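PDB 4AT2: 3-ketosteroid-delta4-5alpha-dehydrogenase from Rhodococcus jostii, which catalyses, with bound FAD, the dehydrogenation of 3-keto-5alpha-steroids between C4 and C5, a reaction of bacterial steroid breakdown. Local coordinates for residues N171-P174 against F175-I178; S340-I343 against G344-L348; I359-A362 against S363-G367; V406-Y409 against N410-A414. All coordinates share one frame; numbering follows the deposited sequence.

How the interactions relate
All four contacts are local, each within its own continuous stretch of chain, and they follow in series. Interaction 1 is a loop turn and interaction 2 the first turns of helix 340-350, next to the steroid pocket. Their centres are 16 Å apart, yet they touch, because the Arg-342 guanidinium lies against Phe-175 and Pro-174. Helix 340-350 is followed by strand 356-360, which runs into helix 361-369 at interaction 3. The centres of interactions 3 and 4 are 17 Å apart, with about 7 Å between nearest atoms. Interaction 2 lies nearest the steroid, and interaction 4, on helix 401-413, at the contact with the second subunit.

Interaction 1: residues N171-P174 against F175-I178; sequences NAAP and FNEI
The Phe-175 ring has Pro-174 on one face: CG of the proline sits almost over the ring centre, 3.9 Å from the centroid and only 7° off the ring normal, a clear CH-pi contact. Around the same ring, Phe-111 of helix 105-115 packs edge-to-face, and Ala-114, Ala-115 and Arg-342 add further contacts. The motif is a type VIa turn, Ala-172 to Phe-175, with a cis peptide bond before Pro-174, running straight into a short 3-10 segment, 175-177. With the proline and phenylalanine side chains lying alongside each other and pointing the same way, the apolar side of the turn faces helix 105-115 and Arg-342. Asn-176 N to Ala-172 O, at 3.0 Å, spans the cis-proline turn, whereas Glu-177 N to Pro-174 O, at 3.2 Å, is an i to i+3 bond of the 3-10 segment.

The second flat group is the Asn-176 amide, which folds back over the Ala-172 carbonyl because CG is tucked in over the main chain, flanked by N and C (chi1 64°). That puts Asn-176 OD1 3.4 Å from Ala-173 CA, while ND2 faces the other way, toward Asn-171. The two side-chain amides do not bond to each other. In one of the two conformers of Asn-171, and so with some doubt, a water links them, donating to Asn-171 OD1 at 2.7 Å and accepting from Asn-176 ND2 at 3.0 Å.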
ATOM      1  N   ASN A 171       0.007   2.079  25.564  0.50  7.85           N
ATOM      2  CA  ASN A 171       0.249   3.024  26.645  0.50  8.04           C
ATOM      3  C   ASN A 171       1.028   4.245  26.170  0.50  7.88           C
ATOM      4  O   ASN A 171       1.837   4.813  26.916  0.50  7.97           O
ATOM      5  CB  ASN A 171       0.989   2.323  27.785  0.50  8.34           C
ATOM      6  CG  ASN A 171       0.941   3.107  29.079  0.50  8.63           C
ATOM      7  OD1 ASN A 171      -0.067   3.740  29.394  0.50  9.01           O
ATOM      8  ND2 ASN A 171       2.021   3.044  29.852  0.50  8.86           N
ATOM      9  N   ALA A 172       0.788   4.642  24.920  1.00  7.65           N
ATOM     10  CA  ALA A 172       1.388   5.856  24.360  1.00  7.53           C
ATOM     11  C   ALA A 172       0.412   6.519  23.401  1.00  7.57           C
ATOM     12  O   ALA A 172      -0.567   5.901  22.979  1.00  7.44           O
ATOM     13  CB  ALA A 172       2.716   5.548  23.660  1.00  7.41           C
ATOM     14  N   ALA A 173       0.666   7.789  23.099  1.00  7.65           N
ATOM     15  CA  ALA A 173      -0.153   8.531  22.143  1.00  7.95           C
ATOM     16  C   ALA A 173      -0.000   7.915  20.754  1.00  8.09           C
ATOM     17  O   ALA A 173       1.070   7.405  20.424  1.00  8.17           O
ATOM     18  CB  ALA A 173       0.284   9.984  22.124  1.00  7.92           C
ATOM     19  N   PRO A 174      -1.059   7.950  19.925  1.00  8.42           N
ATOM     20  CA  PRO A 174      -2.386   8.506  20.192  1.00  8.80           C
ATOM     21  C   PRO A 174      -3.327   7.523  20.885  1.00  9.00           C
ATOM     22  O   PRO A 174      -4.392   7.925  21.348  1.00  9.36           O
ATOM     23  CB  PRO A 174      -2.907   8.802  18.779  1.00  8.72           C
ATOM     24  CG  PRO A 174      -2.324   7.682  17.958  1.00  8.67           C
ATOM     25  CD  PRO A 174      -0.936   7.484  18.521  1.00  8.51           C
ATOM     26  N   PHE A 175      -2.936   6.254  20.970  1.00  8.99           N
ATOM     27  CA  PHE A 175      -3.885   5.194  21.331  1.00  9.31           C
ATOM     28  C   PHE A 175      -4.324   5.202  22.779  1.00  9.63           C
ATOM     29  O   PHE A 175      -5.428   4.764  23.084  1.00  9.67           O
ATOM     30  CB  PHE A 175      -3.343   3.825  20.901  1.00  9.40           C
ATOM     31  CG  PHE A 175      -2.976   3.793  19.453  1.00  9.45           C
ATOM     32  CD1 PHE A 175      -3.952   4.029  18.481  1.00  9.55           C
ATOM     33  CD2 PHE A 175      -1.654   3.615  19.055  1.00  9.40           C
ATOM     34  CE1 PHE A 175      -3.613   4.055  17.136  1.00  9.47           C
ATOM     35  CE2 PHE A 175      -1.313   3.637  17.707  1.00  9.38           C
ATOM     36  CZ  PHE A 175      -2.296   3.864  16.750  1.00  9.47           C
ATOM     37  N   ASN A 176      -3.478   5.735  23.657  1.00  9.72           N
ATOM     38  CA  ASN A 176      -3.831   5.825  25.072  1.00 10.48           C
ATOM     39  C   ASN A 176      -4.992   6.780  25.387  1.00 11.83           C
ATOM     40  O   ASN A 176      -5.478   6.783  26.525  1.00 12.60           O
ATOM     41  CB  ASN A 176      -2.593   6.113  25.935  1.00  9.86           C
ATOM     42  CG  ASN A 176      -1.958   7.455  25.634  1.00  9.48           C
ATOM     43  OD1 ASN A 176      -2.372   8.163  24.720  1.00  9.16           O
ATOM     44  ND2 ASN A 176      -0.945   7.813  26.420  1.00  9.36           N
ATOM     45  N   GLU A 177      -5.447   7.558  24.396  1.00 12.96           N
ATOM     46  CA  GLU A 177      -6.659   8.383  24.554  1.00 15.13           C
ATOM     47  C   GLU A 177      -7.847   7.815  23.779  1.00 14.87           C
ATOM     48  O   GLU A 177      -8.960   8.366  23.843  1.00 15.59           O
ATOM     49  CB  GLU A 177      -6.415   9.821  24.096  1.00 17.69           C
ATOM     50  CG  GLU A 177      -5.096  10.421  24.554  1.00 21.83           C
ATOM     51  CD  GLU A 177      -5.176  11.245  25.826  1.00 24.89           C
ATOM     52  OE1 GLU A 177      -6.054  10.987  26.684  1.00 27.70           O
ATOM     53  OE2 GLU A 177      -4.316  12.150  25.974  1.00 27.80           O
ATOM     54  N   ILE A 178      -7.611   6.723  23.057  1.00 14.08           N
ATOM     55  CA  ILE A 178      -8.612   6.084  22.202  1.00 14.11           C
ATOM     56  C   ILE A 178      -9.159   4.818  22.873  1.00 13.22           C
ATOM     57  O   ILE A 178     -10.354   4.527  22.799  1.00 13.21           O
ATOM     58  CB  ILE A 178      -8.007   5.751  20.809  1.00 14.89           C
ATOM     59  CG1 ILE A 178      -7.661   7.047  20.062  1.00 16.03           C
ATOM     60  CG2 ILE A 178      -8.944   4.884  19.983  1.00 16.08           C
ATOM     61  CD1 ILE A 178      -6.756   6.845  18.865  1.00 16.54           C
TER
HETATM   62  O   HOH W   1      -0.972   6.307  29.054  1.00 14.15           O

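Interaction 2: residues S340-I343 against G344-L348; sequences SGRI and GQMTL
Thr-347 and Ile-343 form the tight side of this stretch of helix 340-350. Their side chains run alongside each other, and the Thr-347 hydroxyl turns back along the helix to donate to the carbonyl one turn earlier: OG1 lies 2.7 Å from Ile-343 O. The rotation with OG1 anti to the carbonyl carbon and beside the backbone N (chi1 -58°) makes this reach possible. Thr-347 N donates to the same oxygen at 2.9 Å, so Ile-343 O holds two donors, and they arrive from opposite faces of the carbonyl plane. The hydroxyl is also hydrogen-bonded to Tyr-333 OH. On this side Ile-343 is buried against Ile-320 and Phe-313.

The looser fit is between the side chains of Arg-342 and Met-346, both partly exposed, which pass at a slant; Phe-175 also packs on Arg-342. Arg-342 is extended from CG to NE, whereas Met-346 bends at both chi2 and chi3, bringing its methyl over one face of the guanidinium. Met-346 CE stands 4.1 Å from Arg-342 NH1, offset toward the rim of the group. In the backbone, Met-346 N is bonded at 2.8 Å to Arg-342 O, and Met-346 CG lies against that oxygen as well.

Gln-345 takes a third direction, its NE2 serving Thr-309 O and Gly-484 O. Tyr-339, just before the helix, lines the pocket of the bound androstenedione. The chemistry implies a buried edge fixed by a doubly gripped carbonyl, and another where a methyl group rests on a cationic plane without a hydrogen bond between the two side chains.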
ATOM      1  N   SER A 340       8.371   0.608  19.479  1.00  9.15           N
ATOM      2  CA  SER A 340       9.449   0.899  18.533  1.00  9.21           C
ATOM      3  C   SER A 340       9.149   0.422  17.098  1.00  8.81           C
ATOM      4  O   SER A 340       9.709   0.953  16.147  1.00  8.50           O
ATOM      5  CB  SER A 340      10.806   0.444  19.079  1.00 10.16           C
ATOM      6  OG  SER A 340      11.237   1.346  20.102  1.00 11.44           O
ATOM      7  N   GLY A 341       8.225  -0.539  16.957  1.00  8.65           N
ATOM      8  CA  GLY A 341       7.703  -0.923  15.640  1.00  8.41           C
ATOM      9  C   GLY A 341       6.915   0.196  14.977  1.00  8.08           C
ATOM     10  O   GLY A 341       6.977   0.371  13.765  1.00  8.05           O
ATOM     11  N   ARG A 342       6.157   0.946  15.783  1.00  7.91           N
ATOM     12  CA  ARG A 342       5.424   2.097  15.281  1.00  7.94           C
ATOM     13  C   ARG A 342       6.418   3.186  14.902  1.00  7.72           C
ATOM     14  O   ARG A 342       6.276   3.821  13.861  1.00  7.84           O
ATOM     15  CB  ARG A 342       4.423   2.599  16.330  1.00  8.23           C
ATOM     16  CG  ARG A 342       3.610   3.794  15.865  1.00  8.66           C
ATOM     17  CD  ARG A 342       2.376   4.027  16.739  1.00  8.93           C
ATOM     18  NE  ARG A 342       1.751   5.276  16.329  1.00  9.51           N
ATOM     19  CZ  ARG A 342       0.883   5.391  15.329  1.00  9.85           C
ATOM     20  NH1 ARG A 342       0.491   4.321  14.642  1.00 10.03           N
ATOM     21  NH2 ARG A 342       0.402   6.591  15.023  1.00 10.40           N
ATOM     22  N   ILE A 343       7.449   3.377  15.726  1.00  7.41           N
ATOM     23  CA  ILE A 343       8.538   4.295  15.355  1.00  7.36           C
ATOM     24  C   ILE A 343       9.139   3.901  13.996  1.00  7.39           C
ATOM     25  O   ILE A 343       9.374   4.763  13.134  1.00  7.46           O
ATOM     26  CB  ILE A 343       9.628   4.360  16.454  1.00  7.37           C
ATOM     27  CG1 ILE A 343       9.042   5.028  17.716  1.00  7.46           C
ATOM     28  CG2 ILE A 343      10.847   5.132  15.946  1.00  7.48           C
ATOM     29  CD1 ILE A 343       9.954   5.019  18.930  1.00  7.62           C
ATOM     30  N   GLY A 344       9.363   2.602  13.804  1.00  7.42           N
ATOM     31  CA  GLY A 344       9.884   2.068  12.539  1.00  7.49           C
ATOM     32  C   GLY A 344       8.982   2.412  11.367  1.00  7.55           C
ATOM     33  O   GLY A 344       9.454   2.919  10.343  1.00  7.36           O
ATOM     34  N   GLN A 345       7.682   2.142  11.507  1.00  7.58           N
ATOM     35  CA  GLN A 345       6.729   2.458  10.436  1.00  7.79           C
ATOM     36  C   GLN A 345       6.681   3.958  10.167  1.00  7.90           C
ATOM     37  O   GLN A 345       6.690   4.373   9.016  1.00  7.80           O
ATOM     38  CB  GLN A 345       5.320   1.962  10.777  1.00  7.94           C
ATOM     39  CG  GLN A 345       5.143   0.456  10.616  1.00  8.31           C
ATOM     40  CD  GLN A 345       3.673   0.062  10.533  1.00  8.59           C
ATOM     41  OE1 GLN A 345       2.781   0.823  10.955  1.00  9.30           O
ATOM     42  NE2 GLN A 345       3.411  -1.129   9.982  1.00  8.53           N
ATOM     43  N   MET A 346       6.630   4.778  11.216  1.00  7.98           N
ATOM     44  CA  MET A 346       6.543   6.219  10.973  1.00  8.40           C
ATOM     45  C   MET A 346       7.795   6.717  10.251  1.00  8.33           C
ATOM     46  O   MET A 346       7.722   7.567   9.353  1.00  8.37           O
ATOM     47  CB  MET A 346       6.342   6.996  12.276  1.00  8.97           C
ATOM     48  CG  MET A 346       5.099   6.645  13.074  1.00  9.83           C
ATOM     49  SD  MET A 346       3.532   6.850  12.195  1.00 11.45           S
ATOM     50  CE  MET A 346       3.183   5.174  11.647  1.00 11.46           C
ATOM     51  N   THR A 347       8.940   6.181  10.649  1.00  8.12           N
ATOM     52  CA  THR A 347      10.220   6.595  10.078  1.00  7.99           C
ATOM     53  C   THR A 347      10.323   6.207   8.601  1.00  8.06           C
ATOM     54  O   THR A 347      10.592   7.054   7.753  1.00  7.92           O
ATOM     55  CB  THR A 347      11.404   6.030  10.890  1.00  8.07           C
ATOM     56  OG1 THR A 347      11.281   6.475  12.252  1.00  7.86           O
ATOM     57  CG2 THR A 347      12.747   6.522  10.315  1.00  8.35           C
ATOM     58  N   LEU A 348      10.097   4.931   8.307  1.00  7.99           N
ATOM     59  CA  LEU A 348      10.196   4.443   6.937  1.00  8.19           C
ATOM     60  C   LEU A 348       9.097   5.007   6.054  1.00  8.40           C
ATOM     61  O   LEU A 348       9.370   5.468   4.949  1.00  8.67           O
ATOM     62  CB  LEU A 348      10.135   2.913   6.899  1.00  8.28           C
ATOM     63  CG  LEU A 348      10.158   2.276   5.502  1.00  8.43           C
ATOM     64  CD1 LEU A 348      11.482   2.578   4.806  1.00  8.74           C
ATOM     65  CD2 LEU A 348       9.965   0.779   5.650  1.00  8.56           C
TER

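Interaction 3: residues I359-A362 against S363-G367; sequences IDEA and SYEEG
Two first torsions bring Asp-360 and Ser-363 together. In Asp-360, chi1 of 64° sets CG between the backbone N and the carbonyl carbon, turning the carboxylate back to the Ser-363 amide; in Ser-363, chi1 of -66° holds OG beside its own backbone N. One oxygen therefore meets both donors of the serine. Asp-360 OD1 accepts from Ser-363 N at 2.8 Å, nearly head-on to its C-O bond, and from Ser-363 OG, also at 2.8 Å, from above the carboxylate plane. The other oxygen, OD2, takes the Gly-432 amide and a water that donates to it at 2.8 Å and, over a longer 3.3 Å, to Ser-363 OG as well.

This is an N-cap: Asp-360 ends strand 356-360, an inner strand of a four-stranded antiparallel sheet, and caps helix 361-369, which begins at the next residue. The negative carboxylate at the N-terminus would probably be favoured by the helix dipole. The first turn is completed by Tyr-364 N bonding to Asp-360 O at 2.9 Å.

On the buried side Ile-359 and Tyr-364 cross at about a right angle. Ile-359 CG2 comes to the ring edge, 4.1 Å from CD2 of Tyr-364, and Ile-359 CG1 packs on Ser-363 CB. Both residues lean on Leu-438 of strand 435-439, and Tyr-364 OH is bonded to Val-379 O.

Out at the surface Glu-361 and Glu-365 run side by side with carboxylate planes 23° apart. Glu-361 OE2 and Glu-365 OE2 are 4.7 Å apart, close enough that two negative charges would probably repel mildly, though the oxygens do not touch.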
ATOM      1  N   ILE A 359      20.037  13.508  21.998  1.00  9.40           N
ATOM      2  CA  ILE A 359      20.023  13.069  23.392  1.00  9.84           C
ATOM      3  C   ILE A 359      21.186  13.690  24.146  1.00 10.50           C
ATOM      4  O   ILE A 359      22.311  13.767  23.607  1.00 10.49           O
ATOM      5  CB  ILE A 359      20.040  11.513  23.460  1.00  9.83           C
ATOM      6  CG1 ILE A 359      19.862  11.008  24.904  1.00  9.93           C
ATOM      7  CG2 ILE A 359      21.278  10.941  22.755  1.00 10.05           C
ATOM      8  CD1 ILE A 359      19.499   9.529  25.000  1.00  9.84           C
ATOM      9  N   ASP A 360      20.932  14.171  25.365  1.00 10.79           N
ATOM     10  CA  ASP A 360      22.036  14.729  26.138  1.00 12.08           C
ATOM     11  C   ASP A 360      22.891  13.612  26.725  1.00 12.81           C
ATOM     12  O   ASP A 360      22.467  12.453  26.818  1.00 12.48           O
ATOM     13  CB  ASP A 360      21.616  15.816  27.156  1.00 12.24           C
ATOM     14  CG  ASP A 360      20.704  15.307  28.261  1.00 12.66           C
ATOM     15  OD1 ASP A 360      20.954  14.239  28.837  1.00 12.70           O
ATOM     16  OD2 ASP A 360      19.752  16.032  28.593  1.00 13.34           O
ATOM     17  N   GLU A 361      24.125  13.956  27.065  1.00 14.12           N
ATOM     18  CA  GLU A 361      25.099  12.953  27.462  1.00 15.76           C
ATOM     19  C   GLU A 361      24.633  12.168  28.691  1.00 15.20           C
ATOM     20  O   GLU A 361      24.727  10.943  28.711  1.00 15.74           O
ATOM     21  CB  GLU A 361      26.449  13.643  27.670  1.00 17.97           C
ATOM     22  CG  GLU A 361      27.525  12.924  28.457  1.00 21.29           C
ATOM     23  CD  GLU A 361      28.768  13.794  28.519  1.00 23.82           C
ATOM     24  OE1 GLU A 361      29.423  13.961  27.465  1.00 26.28           O
ATOM     25  OE2 GLU A 361      29.051  14.369  29.590  1.00 26.30           O
ATOM     26  N   ALA A 362      24.105  12.865  29.698  1.00 14.61           N
ATOM     27  CA  ALA A 362      23.633  12.202  30.914  1.00 14.12           C
ATOM     28  C   ALA A 362      22.499  11.227  30.604  1.00 13.45           C
ATOM     29  O   ALA A 362      22.441  10.132  31.173  1.00 13.44           O
ATOM     30  CB  ALA A 362      23.189  13.219  31.960  1.00 14.32           C
ATOM     31  N   SER A 363      21.594  11.623  29.706  1.00 12.57           N
ATOM     32  CA  SER A 363      20.466  10.755  29.355  1.00 12.00           C
ATOM     33  C   SER A 363      20.914   9.547  28.540  1.00 11.77           C
ATOM     34  O   SER A 363      20.374   8.446  28.690  1.00 11.43           O
ATOM     35  CB  SER A 363      19.401  11.534  28.587  1.00 11.46           C
ATOM     36  OG  SER A 363      18.820  12.510  29.419  1.00 11.40           O
ATOM     37  N   TYR A 364      21.902   9.752  27.676  1.00 12.06           N
ATOM     38  CA  TYR A 364      22.466   8.643  26.935  1.00 12.45           C
ATOM     39  C   TYR A 364      23.077   7.621  27.904  1.00 13.11           C
ATOM     40  O   TYR A 364      22.820   6.416  27.778  1.00 12.90           O
ATOM     41  CB  TYR A 364      23.497   9.103  25.891  1.00 12.41           C
ATOM     42  CG  TYR A 364      23.989   7.931  25.082  1.00 12.46           C
ATOM     43  CD1 TYR A 364      25.027   7.119  25.557  1.00 12.94           C
ATOM     44  CD2 TYR A 364      23.370   7.586  23.885  1.00 12.33           C
ATOM     45  CE1 TYR A 364      25.453   6.013  24.837  1.00 13.03           C
ATOM     46  CE2 TYR A 364      23.798   6.489  23.151  1.00 12.37           C
ATOM     47  CZ  TYR A 364      24.834   5.705  23.642  1.00 12.90           C
ATOM     48  OH  TYR A 364      25.266   4.610  22.934  1.00 13.16           O
ATOM     49  N   GLU A 365      23.863   8.113  28.865  1.00 14.10           N
ATOM     50  CA  GLU A 365      24.506   7.248  29.863  1.00 15.44           C
ATOM     51  C   GLU A 365      23.472   6.451  30.645  1.00 14.97           C
ATOM     52  O   GLU A 365      23.635   5.246  30.855  1.00 15.16           O
ATOM     53  CB  GLU A 365      25.381   8.074  30.817  1.00 17.74           C
ATOM     54  CG  GLU A 365      26.656   8.592  30.173  1.00 21.04           C
ATOM     55  CD  GLU A 365      27.432   9.591  31.027  1.00 23.62           C
ATOM     56  OE1 GLU A 365      26.888  10.130  32.026  1.00 26.05           O
ATOM     57  OE2 GLU A 365      28.603   9.856  30.677  1.00 26.60           O
ATOM     58  N   GLU A 366      22.392   7.115  31.050  1.00 14.53           N
ATOM     59  CA  GLU A 366      21.331   6.431  31.780  1.00 14.71           C
ATOM     60  C   GLU A 366      20.644   5.382  30.910  1.00 14.00           C
ATOM     61  O   GLU A 366      20.412   4.253  31.345  1.00 14.04           O
ATOM     62  CB  GLU A 366      20.307   7.425  32.322  1.00 15.68           C
ATOM     63  CG  GLU A 366      19.153   6.746  33.050  1.00 17.28           C
ATOM     64  CD  GLU A 366      18.163   7.739  33.598  1.00 18.63           C
ATOM     65  OE1 GLU A 366      18.448   8.293  34.681  1.00 20.79           O
ATOM     66  OE2 GLU A 366      17.102   7.959  32.959  1.00 19.31           O
ATOM     67  N   GLY A 367      20.331   5.743  29.671  1.00 13.11           N
ATOM     68  CA  GLY A 367      19.687   4.785  28.772  1.00 12.81           C
ATOM     69  C   GLY A 367      20.579   3.593  28.447  1.00 12.94           C
ATOM     70  O   GLY A 367      20.104   2.458  28.346  1.00 13.04           O
TER
HETATM   71  O   HOH W   2      17.081  15.274  29.022  1.00 19.03           O

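Interaction 4: residues V406-Y409 against N410-A414; sequences VEVY and NKHAA
Tyr-409 and Asn-410 slant across each other on helix 401-413, with the ring and amide planes 54° apart. The amide oxygen reaches the ring at its edge, near the ring plane, Asn-410 OD1 lying 3.5 Å from Tyr-409 CD2. The methyl of Ala-413, one helical turn on, lies over one face of the same ring, toward the CE2 side, with Ala-413 CB 3.9 Å from Tyr-409 CE2. The Tyr-409 side chain swings this way because CG stands opposite the backbone N (chi1 178°). Asn-410 also lies alongside Val-406, pointing the same way, its ND2 3.7 Å from CG1 of that valine. Both polar ends have partners beyond the helix: Tyr-409 OH bonds to Lys-423 NZ, and Asn-410 OD1 to Ile-431 N.

Around the helix, Val-408, Lys-411 and His-412 all point the same way, toward the second subunit. Val-408 CG1 packs 4.0 Å from His-412 CD2, while Val-408 O sits at the edge of the imidazole, 3.3 Å from that same CD2. Lys-411 bends at chi3 and chi4, bringing NZ within 4.2 Å of Val-408 CG1.

Across the subunit contact, Lys-411 NZ and His-412 NE2 both bond to Ala-399 O of the second subunit. A carbonyl can only accept, so NE2 of His-412 must carry a hydrogen, and the neighbouring ammonium group would probably disfavour a second positive charge on the imidazole.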
ATOM      1  N   VAL A 406      14.480  22.056  19.419  1.00  9.67           N
ATOM      2  CA  VAL A 406      14.895  21.817  20.797  1.00  9.75           C
ATOM      3  C   VAL A 406      14.413  22.946  21.717  1.00 10.16           C
ATOM      4  O   VAL A 406      14.002  22.688  22.856  1.00  9.97           O
ATOM      5  CB  VAL A 406      16.423  21.591  20.897  1.00  9.89           C
ATOM      6  CG1 VAL A 406      16.872  21.513  22.357  1.00 10.03           C
ATOM      7  CG2 VAL A 406      16.810  20.326  20.144  1.00  9.83           C
ATOM      8  N   GLU A 407      14.434  24.181  21.220  1.00 10.59           N
ATOM      9  CA  GLU A 407      13.964  25.323  22.034  1.00 11.55           C
ATOM     10  C   GLU A 407      12.489  25.139  22.423  1.00 10.77           C
ATOM     11  O   GLU A 407      12.125  25.300  23.596  1.00 10.79           O
ATOM     12  CB  GLU A 407      14.153  26.654  21.301  1.00 13.22           C
ATOM     13  CG  GLU A 407      15.579  27.176  21.332  1.00 16.12           C
ATOM     14  CD  GLU A 407      15.832  28.276  20.313  1.00 18.67           C
ATOM     15  OE1 GLU A 407      14.861  28.816  19.731  1.00 20.30           O
ATOM     16  OE2 GLU A 407      17.024  28.593  20.078  1.00 21.73           O
ATOM     17  N   VAL A 408      11.656  24.792  21.446  1.00 10.12           N
ATOM     18  CA  VAL A 408      10.212  24.638  21.677  1.00  9.53           C
ATOM     19  C   VAL A 408       9.970  23.414  22.566  1.00  9.31           C
ATOM     20  O   VAL A 408       9.203  23.480  23.538  1.00  9.21           O
ATOM     21  CB  VAL A 408       9.432  24.556  20.343  1.00  9.43           C
ATOM     22  CG1 VAL A 408       7.945  24.234  20.572  1.00  9.27           C
ATOM     23  CG2 VAL A 408       9.588  25.862  19.573  1.00  9.60           C
ATOM     24  N   TYR A 409      10.671  22.322  22.279  1.00  8.86           N
ATOM     25  CA  TYR A 409      10.529  21.117  23.087  1.00  8.73           C
ATOM     26  C   TYR A 409      10.882  21.420  24.533  1.00  8.88           C
ATOM     27  O   TYR A 409      10.151  21.047  25.456  1.00  8.87           O
ATOM     28  CB  TYR A 409      11.428  19.995  22.560  1.00  8.62           C
ATOM     29  CG  TYR A 409      11.343  18.732  23.390  1.00  8.47           C
ATOM     30  CD1 TYR A 409      10.306  17.821  23.192  1.00  8.44           C
ATOM     31  CD2 TYR A 409      12.292  18.456  24.378  1.00  8.41           C
ATOM     32  CE1 TYR A 409      10.218  16.666  23.956  1.00  8.41           C
ATOM     33  CE2 TYR A 409      12.216  17.298  25.141  1.00  8.55           C
ATOM     34  CZ  TYR A 409      11.175  16.412  24.919  1.00  8.47           C
ATOM     35  OH  TYR A 409      11.081  15.267  25.667  1.00  8.93           O
ATOM     36  N   ASN A 410      12.007  22.104  24.723  1.00  8.93           N
ATOM     37  CA  ASN A 410      12.475  22.402  26.069  1.00  9.33           C
ATOM     38  C   ASN A 410      11.577  23.356  26.831  1.00  9.74           C
ATOM     39  O   ASN A 410      11.440  23.222  28.048  1.00  9.98           O
ATOM     40  CB  ASN A 410      13.896  22.961  26.044  1.00  9.32           C
ATOM     41  CG  ASN A 410      14.939  21.881  25.864  1.00  9.32           C
ATOM     42  OD1 ASN A 410      14.616  20.697  25.752  1.00  8.93           O
ATOM     43  ND2 ASN A 410      16.214  22.288  25.864  1.00  9.53           N
ATOM     44  N   LYS A 411      10.986  24.326  26.135  1.00 10.24           N
ATOM     45  CA  LYS A 411      10.090  25.276  26.812  1.00 11.02           C
ATOM     46  C   LYS A 411       8.932  24.520  27.471  1.00 10.75           C
ATOM     47  O   LYS A 411       8.596  24.741  28.643  1.00 11.22           O
ATOM     48  CB  LYS A 411       9.564  26.315  25.811  1.00 12.49           C
ATOM     49  CG  LYS A 411       8.561  27.292  26.407  1.00 14.45           C
ATOM     50  CD  LYS A 411       8.168  28.364  25.398  1.00 16.90           C
ATOM     51  CE  LYS A 411       7.088  27.864  24.456  1.00 18.43           C
ATOM     52  NZ  LYS A 411       7.615  27.514  23.105  1.00 19.83           N
ATOM     53  N   HIS A 412       8.344  23.597  26.724  1.00 10.16           N
ATOM     54  CA  HIS A 412       7.234  22.808  27.255  1.00  9.72           C
ATOM     55  C   HIS A 412       7.709  21.713  28.168  1.00  9.49           C
ATOM     56  O   HIS A 412       7.051  21.399  29.157  1.00  9.34           O
ATOM     57  CB  HIS A 412       6.379  22.267  26.121  1.00  9.71           C
ATOM     58  CG  HIS A 412       5.698  23.351  25.328  1.00  9.97           C
ATOM     59  ND1 HIS A 412       4.596  23.992  25.774  1.00 10.14           N
ATOM     60  CD2 HIS A 412       6.022  23.927  24.105  1.00  9.97           C
ATOM     61  CE1 HIS A 412       4.215  24.919  24.866  1.00 10.34           C
ATOM     62  NE2 HIS A 412       5.089  24.885  23.846  1.00 10.25           N
ATOM     63  N   ALA A 413       8.874  21.143  27.879  1.00  9.31           N
ATOM     64  CA  ALA A 413       9.381  20.022  28.698  1.00  9.39           C
ATOM     65  C   ALA A 413       9.740  20.451  30.122  1.00  9.70           C
ATOM     66  O   ALA A 413       9.723  19.625  31.038  1.00  9.76           O
ATOM     67  CB  ALA A 413      10.582  19.370  28.031  1.00  9.27           C
ATOM     68  N   ALA A 414      10.064  21.726  30.304  1.00  9.93           N
ATOM     69  CA  ALA A 414      10.345  22.271  31.643  1.00 10.50           C
ATOM     70  C   ALA A 414       9.081  22.230  32.515  1.00 10.99           C
ATOM     71  O   ALA A 414       9.158  22.322  33.753  1.00 11.26           O
ATOM     72  CB  ALA A 414      10.905  23.690  31.545  1.00 10.42           C
TER